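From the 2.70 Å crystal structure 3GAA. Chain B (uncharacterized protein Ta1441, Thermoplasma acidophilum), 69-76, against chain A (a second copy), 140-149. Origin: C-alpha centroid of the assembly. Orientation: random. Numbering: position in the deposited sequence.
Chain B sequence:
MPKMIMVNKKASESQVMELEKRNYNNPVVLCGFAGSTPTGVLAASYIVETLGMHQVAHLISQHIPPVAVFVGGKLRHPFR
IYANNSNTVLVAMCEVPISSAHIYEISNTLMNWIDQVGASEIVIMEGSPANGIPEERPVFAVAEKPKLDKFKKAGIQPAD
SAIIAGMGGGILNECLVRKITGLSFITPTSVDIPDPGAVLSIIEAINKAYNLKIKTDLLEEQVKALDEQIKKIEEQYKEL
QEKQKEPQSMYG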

ATOM      1  N   VAL B  69      13.214   6.721 -33.407  1.00 36.29           N
ATOM      2  CA  VAL B  69      14.243   7.042 -34.372  1.00 36.41           C
ATOM      3  C   VAL B  69      14.013   6.362 -35.721  1.00 37.22           C
ATOM      4  O   VAL B  69      13.767   5.175 -35.787  1.00 37.59           O
ATOM      5  CB  VAL B  69      15.699   6.879 -33.824  1.00 36.53           C
ATOM      6  CG1 VAL B  69      15.738   6.612 -32.324  1.00 35.65           C
ATOM      7  CG2 VAL B  69      16.498   5.900 -34.625  1.00 36.07           C
ATOM      8  N   PHE B  70      14.104   7.143 -36.792  1.00 37.88           N
ATOM      9  CA  PHE B  70      13.790   6.695 -38.120  1.00 38.77           C
ATOM     10  C   PHE B  70      14.874   7.007 -39.145  1.00 39.78           C
ATOM     11  O   PHE B  70      14.666   7.012 -40.342  1.00 40.74           O
ATOM     12  CB  PHE B  70      12.429   7.275 -38.574  1.00 38.79           C
ATOM     13  CG  PHE B  70      11.842   6.574 -39.801  1.00 36.76           C
ATOM     14  CD1 PHE B  70      11.709   5.188 -39.842  1.00 36.39           C
ATOM     15  CD2 PHE B  70      11.440   7.285 -40.889  1.00 33.61           C
ATOM     16  CE1 PHE B  70      11.172   4.552 -40.959  1.00 36.45           C
ATOM     17  CE2 PHE B  70      10.901   6.644 -41.983  1.00 35.33           C
ATOM     18  CZ  PHE B  70      10.780   5.272 -42.021  1.00 34.24           C
ATOM     19  N   VAL B  71      16.076   7.200 -38.692  1.00 41.20           N
ATOM     20  CA  VAL B  71      17.191   7.327 -39.638  1.00 41.59           C
ATOM     21  C   VAL B  71      17.504   6.035 -40.473  1.00 42.29           C
ATOM     22  O   VAL B  71      17.474   4.896 -40.017  1.00 42.33           O
ATOM     23  CB  VAL B  71      18.417   7.810 -38.904  1.00 40.86           C
ATOM     24  CG1 VAL B  71      19.351   6.667 -38.669  1.00 38.99           C
ATOM     25  CG2 VAL B  71      19.023   8.919 -39.677  1.00 42.14           C
ATOM     26  N   GLY B  72      17.776   6.240 -41.737  1.00 43.80           N
ATOM     27  CA  GLY B  72      18.064   5.127 -42.619  1.00 44.97           C
ATOM     28  C   GLY B  72      16.853   4.271 -42.842  1.00 45.86           C
ATOM     29  O   GLY B  72      16.970   3.071 -43.139  1.00 46.52           O
ATOM     30  N   GLY B  73      15.685   4.891 -42.681  1.00 46.52           N
ATOM     31  CA  GLY B  73      14.412   4.189 -42.799  1.00 46.62           C
ATOM     32  C   GLY B  73      14.341   2.875 -42.056  1.00 46.52           C
ATOM     33  O   GLY B  73      13.708   1.929 -42.516  1.00 46.50           O
ATOM     34  N   LYS B  74      15.005   2.803 -40.916  1.00 46.48           N
ATOM     35  CA  LYS B  74      14.744   1.719 -40.024  1.00 46.71           C
ATOM     36  C   LYS B  74      14.264   2.359 -38.707  1.00 44.68           C
ATOM     37  O   LYS B  74      14.969   3.169 -38.102  1.00 44.78           O
ATOM     38  CB  LYS B  74      15.961   0.763 -39.951  1.00 47.89           C
ATOM     39  CG  LYS B  74      16.567   0.509 -38.525  1.00 53.21           C
ATOM     40  CD  LYS B  74      17.229  -0.935 -38.298  1.00 57.59           C
ATOM     41  CE  LYS B  74      17.868  -1.101 -36.824  1.00 59.00           C
ATOM     42  NZ  LYS B  74      19.143  -0.301 -36.603  1.00 59.41           N
ATOM     43  N   LEU B  75      13.023   2.028 -38.344  1.00 42.48           N
ATOM     44  CA  LEU B  75      12.321   2.548 -37.174  1.00 41.22           C
ATOM     45  C   LEU B  75      12.733   1.821 -35.921  1.00 41.33           C
ATOM     46  O   LEU B  75      12.609   0.633 -35.886  1.00 41.66           O
ATOM     47  CB  LEU B  75      10.808   2.356 -37.351  1.00 40.07           C
ATOM     48  CG  LEU B  75       9.812   2.814 -36.278  1.00 37.97           C
ATOM     49  CD1 LEU B  75       9.907   4.323 -35.990  1.00 32.14           C
ATOM     50  CD2 LEU B  75       8.380   2.423 -36.669  1.00 34.35           C
ATOM     51  N   ARG B  76      13.218   2.514 -34.884  1.00 41.56           N
ATOM     52  CA  ARG B  76      13.379   1.882 -33.575  1.00 41.43           C
ATOM     53  C   ARG B  76      13.211   2.790 -32.416  1.00 40.87           C
ATOM     54  O   ARG B  76      13.285   4.004 -32.521  1.00 40.67           O
ATOM     55  CB  ARG B  76      14.763   1.280 -33.348  1.00 42.00           C
ATOM     56  CG  ARG B  76      15.669   1.182 -34.524  1.00 45.27           C
ATOM     57  CD  ARG B  76      16.777   2.238 -34.504  1.00 48.87           C
ATOM     58  NE  ARG B  76      16.761   3.010 -35.743  1.00 51.09           N
ATOM     59  CZ  ARG B  76      17.804   3.605 -36.305  1.00 50.90           C
ATOM     60  NH1 ARG B  76      17.615   4.301 -37.424  1.00 52.73           N
ATOM     61  NH2 ARG B  76      19.000   3.538 -35.770  1.00 48.38           N
TER
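Chain A, residues 140-149: FAVAEKPKLD

No hydrogen bond crosses this contact between two copies of the same protein, although backbone carbonyls from both chains face directly into it. The two stretches illustrate a general principle: a small interface, here 394 Å² with both sides summed, can be made largely of apolar packing and carbon-to-carbonyl contacts.

Chain B presents a tight loop. Val69(B) and Arg76(B) pair at its base in both senses, N of Val69(B) to O of Arg76(B) and N of Arg76(B) to O of Val69(B), each at 2.9 Å. The turn between them passes through Gly72(B) and Gly73(B), both at positive phi, a region that favours glycine. The guanidinium group of Arg76(B) braces the loop from within, its NE and NH1 each donating to O of Lys74(B) at 3.0 Å. The CA-to-CB bond of Arg76(B) points away from chain A, and the residue makes no contact with the chain A stretch.

Chain A lies across that surface as an extended strand, 140-142, followed by a short connection and the first turn of a helix that begins at Lys145(A). Glu144(A) occupies the N-cap position, and its carbonyl O accepts from N of Leu148(A) at 2.8 Å. The closest backbone register falls at this strand-to-helix junction, where CA of Leu75(B) lies 5.5 Å from CA of Glu144(A) and CA of Lys74(B) lies 6.2 Å from CA of Lys145(A). Because the register advances by one residue in chain B as it steps back by one in chain A, the two chains run in opposing senses there, without pairing as strands.

The aromatic ring of Phe70(B), with chi1 in the t well, reads both elements of chain A at once. Val142(A) covers one face: its CB stands 4.0 Å from the ring centroid of Phe70(B) and only 9° off the normal, a CH-pi arrangement. The helix meets the ring differently, with CD1 of Leu148(A) at its edge, 3.6 Å from CZ of Phe70(B). The ring also approaches a carbonyl, CE1 of Phe70(B) lying 3.5 Å from O of Ala143(A).

Leu75(B) extends the apolar patch along the strand end. Its CD1 packs 3.9 Å from CG2 of Val142(A), while its CB lies 3.7 Å from O of Ala143(A), so that this carbonyl has carbon neighbours from Phe70(B) and Leu75(B). CD2 of Leu75(B) reaches CG of Glu144(A) at 4.2 Å, where the patch meets the start of the helix.

At the turn, the backbone itself is part of the surface. O of Gly73(B) comes within 3.4 Å of CD1 of Leu148(A), the same methyl that touches the phenyl ring, and within 4.0 Å of CG of Lys145(A). Beyond it the contact thins: NZ of Lys145(A) passes 4.2 Å from CB of Lys74(B), whose own side chain leads away.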

ATOM      1  N   PHE A 140       3.804  10.007 -47.117  1.00 32.13           N
ATOM      2  CA  PHE A 140       4.938   9.340 -46.517  1.00 32.07           C
ATOM      3  C   PHE A 140       4.481   8.501 -45.409  1.00 32.05           C
ATOM      4  O   PHE A 140       3.369   8.663 -44.925  1.00 31.55           O
ATOM      5  CB  PHE A 140       5.977  10.324 -46.032  1.00 31.76           C
ATOM      6  CG  PHE A 140       6.422  11.223 -47.083  1.00 30.43           C
ATOM      7  CD1 PHE A 140       7.394  10.808 -47.990  1.00 32.46           C
ATOM      8  CD2 PHE A 140       5.798  12.426 -47.264  1.00 28.46           C
ATOM      9  CE1 PHE A 140       7.799  11.660 -49.064  1.00 32.48           C
ATOM     10  CE2 PHE A 140       6.198  13.295 -48.305  1.00 30.52           C
ATOM     11  CZ  PHE A 140       7.200  12.916 -49.208  1.00 28.60           C
ATOM     12  N   ALA A 141       5.364   7.586 -45.048  1.00 33.21           N
ATOM     13  CA  ALA A 141       5.161   6.635 -43.979  1.00 34.18           C
ATOM     14  C   ALA A 141       6.385   6.530 -43.067  1.00 35.68           C
ATOM     15  O   ALA A 141       7.547   6.464 -43.532  1.00 36.92           O
ATOM     16  CB  ALA A 141       4.884   5.294 -44.553  1.00 33.75           C
ATOM     17  N   VAL A 142       6.137   6.461 -41.759  1.00 36.61           N
ATOM     18  CA  VAL A 142       7.104   5.828 -40.894  1.00 36.28           C
ATOM     19  C   VAL A 142       6.508   4.501 -40.454  1.00 36.66           C
ATOM     20  O   VAL A 142       5.436   4.472 -39.898  1.00 36.98           O
ATOM     21  CB  VAL A 142       7.592   6.726 -39.760  1.00 36.46           C
ATOM     22  CG1 VAL A 142       7.026   8.160 -39.861  1.00 35.23           C
ATOM     23  CG2 VAL A 142       7.374   6.049 -38.438  1.00 36.23           C
ATOM     24  N   ALA A 143       7.181   3.403 -40.818  1.00 36.88           N
ATOM     25  CA  ALA A 143       6.817   2.047 -40.408  1.00 36.88           C
ATOM     26  C   ALA A 143       8.095   1.210 -40.327  1.00 37.60           C
ATOM     27  O   ALA A 143       9.165   1.697 -40.598  1.00 37.52           O
ATOM     28  CB  ALA A 143       5.833   1.428 -41.384  1.00 35.55           C
ATOM     29  N   GLU A 144       7.980  -0.054 -39.944  1.00 38.98           N
ATOM     30  CA  GLU A 144       9.111  -0.975 -39.984  1.00 39.84           C
ATOM     31  C   GLU A 144       9.353  -1.517 -41.374  1.00 40.61           C
ATOM     32  O   GLU A 144       8.438  -1.551 -42.194  1.00 40.62           O
ATOM     33  CB  GLU A 144       8.863  -2.125 -39.045  1.00 39.89           C
ATOM     34  CG  GLU A 144       8.826  -1.647 -37.596  1.00 42.55           C
ATOM     35  CD  GLU A 144       8.473  -2.762 -36.620  1.00 47.07           C
ATOM     36  OE1 GLU A 144       7.251  -3.129 -36.515  1.00 51.57           O
ATOM     37  OE2 GLU A 144       9.411  -3.268 -35.957  1.00 46.34           O
ATOM     38  N   LYS A 145      10.592  -1.958 -41.618  1.00 41.57           N
ATOM     39  CA  LYS A 145      11.075  -2.297 -42.956  1.00 41.64           C
ATOM     40  C   LYS A 145      10.096  -3.167 -43.719  1.00 40.75           C
ATOM     41  O   LYS A 145       9.694  -2.857 -44.829  1.00 40.56           O
ATOM     42  CB  LYS A 145      12.440  -2.988 -42.897  1.00 42.25           C
ATOM     43  CG  LYS A 145      13.636  -2.051 -43.143  1.00 46.54           C
ATOM     44  CD  LYS A 145      14.881  -2.822 -43.747  1.00 52.75           C
ATOM     45  CE  LYS A 145      16.051  -1.861 -44.228  1.00 55.04           C
ATOM     46  NZ  LYS A 145      17.133  -1.553 -43.197  1.00 57.36           N
ATOM     47  N   PRO A 146       9.698  -4.265 -43.136  1.00 39.62           N
ATOM     48  CA  PRO A 146       8.778  -5.092 -43.904  1.00 40.07           C
ATOM     49  C   PRO A 146       7.468  -4.375 -44.369  1.00 40.61           C
ATOM     50  O   PRO A 146       7.019  -4.552 -45.528  1.00 40.00           O
ATOM     51  CB  PRO A 146       8.484  -6.249 -42.959  1.00 39.95           C
ATOM     52  CG  PRO A 146       9.588  -6.220 -41.985  1.00 40.53           C
ATOM     53  CD  PRO A 146      10.048  -4.827 -41.840  1.00 39.38           C
ATOM     54  N   LYS A 147       6.878  -3.577 -43.478  1.00 41.07           N
ATOM     55  CA  LYS A 147       5.775  -2.711 -43.852  1.00 41.92           C
ATOM     56  C   LYS A 147       6.214  -1.665 -44.904  1.00 41.95           C
ATOM     57  O   LYS A 147       5.608  -1.561 -45.976  1.00 41.53           O
ATOM     58  CB  LYS A 147       5.166  -2.050 -42.617  1.00 42.21           C
ATOM     59  CG  LYS A 147       4.110  -2.915 -41.897  1.00 45.31           C
ATOM     60  CD  LYS A 147       2.693  -2.674 -42.493  1.00 48.88           C
ATOM     61  CE  LYS A 147       1.607  -3.553 -41.858  1.00 49.25           C
ATOM     62  NZ  LYS A 147       0.216  -3.071 -42.175  1.00 49.62           N
ATOM     63  N   LEU A 148       7.267  -0.906 -44.609  1.00 42.20           N
ATOM     64  CA  LEU A 148       7.772   0.110 -45.549  1.00 42.80           C
ATOM     65  C   LEU A 148       7.938  -0.419 -46.968  1.00 44.04           C
ATOM     66  O   LEU A 148       7.691   0.291 -47.927  1.00 44.76           O
ATOM     67  CB  LEU A 148       9.130   0.635 -45.099  1.00 42.38           C
ATOM     68  CG  LEU A 148       9.153   1.778 -44.129  1.00 39.52           C
ATOM     69  CD1 LEU A 148      10.584   2.152 -43.871  1.00 38.58           C
ATOM     70  CD2 LEU A 148       8.419   2.913 -44.744  1.00 38.18           C
ATOM     71  N   ASP A 149       8.352  -1.673 -47.080  1.00 45.43           N
ATOM     72  CA  ASP A 149       8.582  -2.322 -48.352  1.00 46.55           C
ATOM     73  C   ASP A 149       7.311  -2.648 -49.094  1.00 46.42           C
ATOM     74  O   ASP A 149       7.255  -2.393 -50.282  1.00 47.81           O
ATOM     75  CB  ASP A 149       9.461  -3.564 -48.150  1.00 47.32           C
ATOM     76  CG  ASP A 149      10.986  -3.194 -47.947  1.00 51.73           C
ATOM     77  OD1 ASP A 149      11.321  -2.074 -47.413  1.00 54.47           O
ATOM     78  OD2 ASP A 149      11.856  -4.032 -48.340  1.00 57.63           O
TER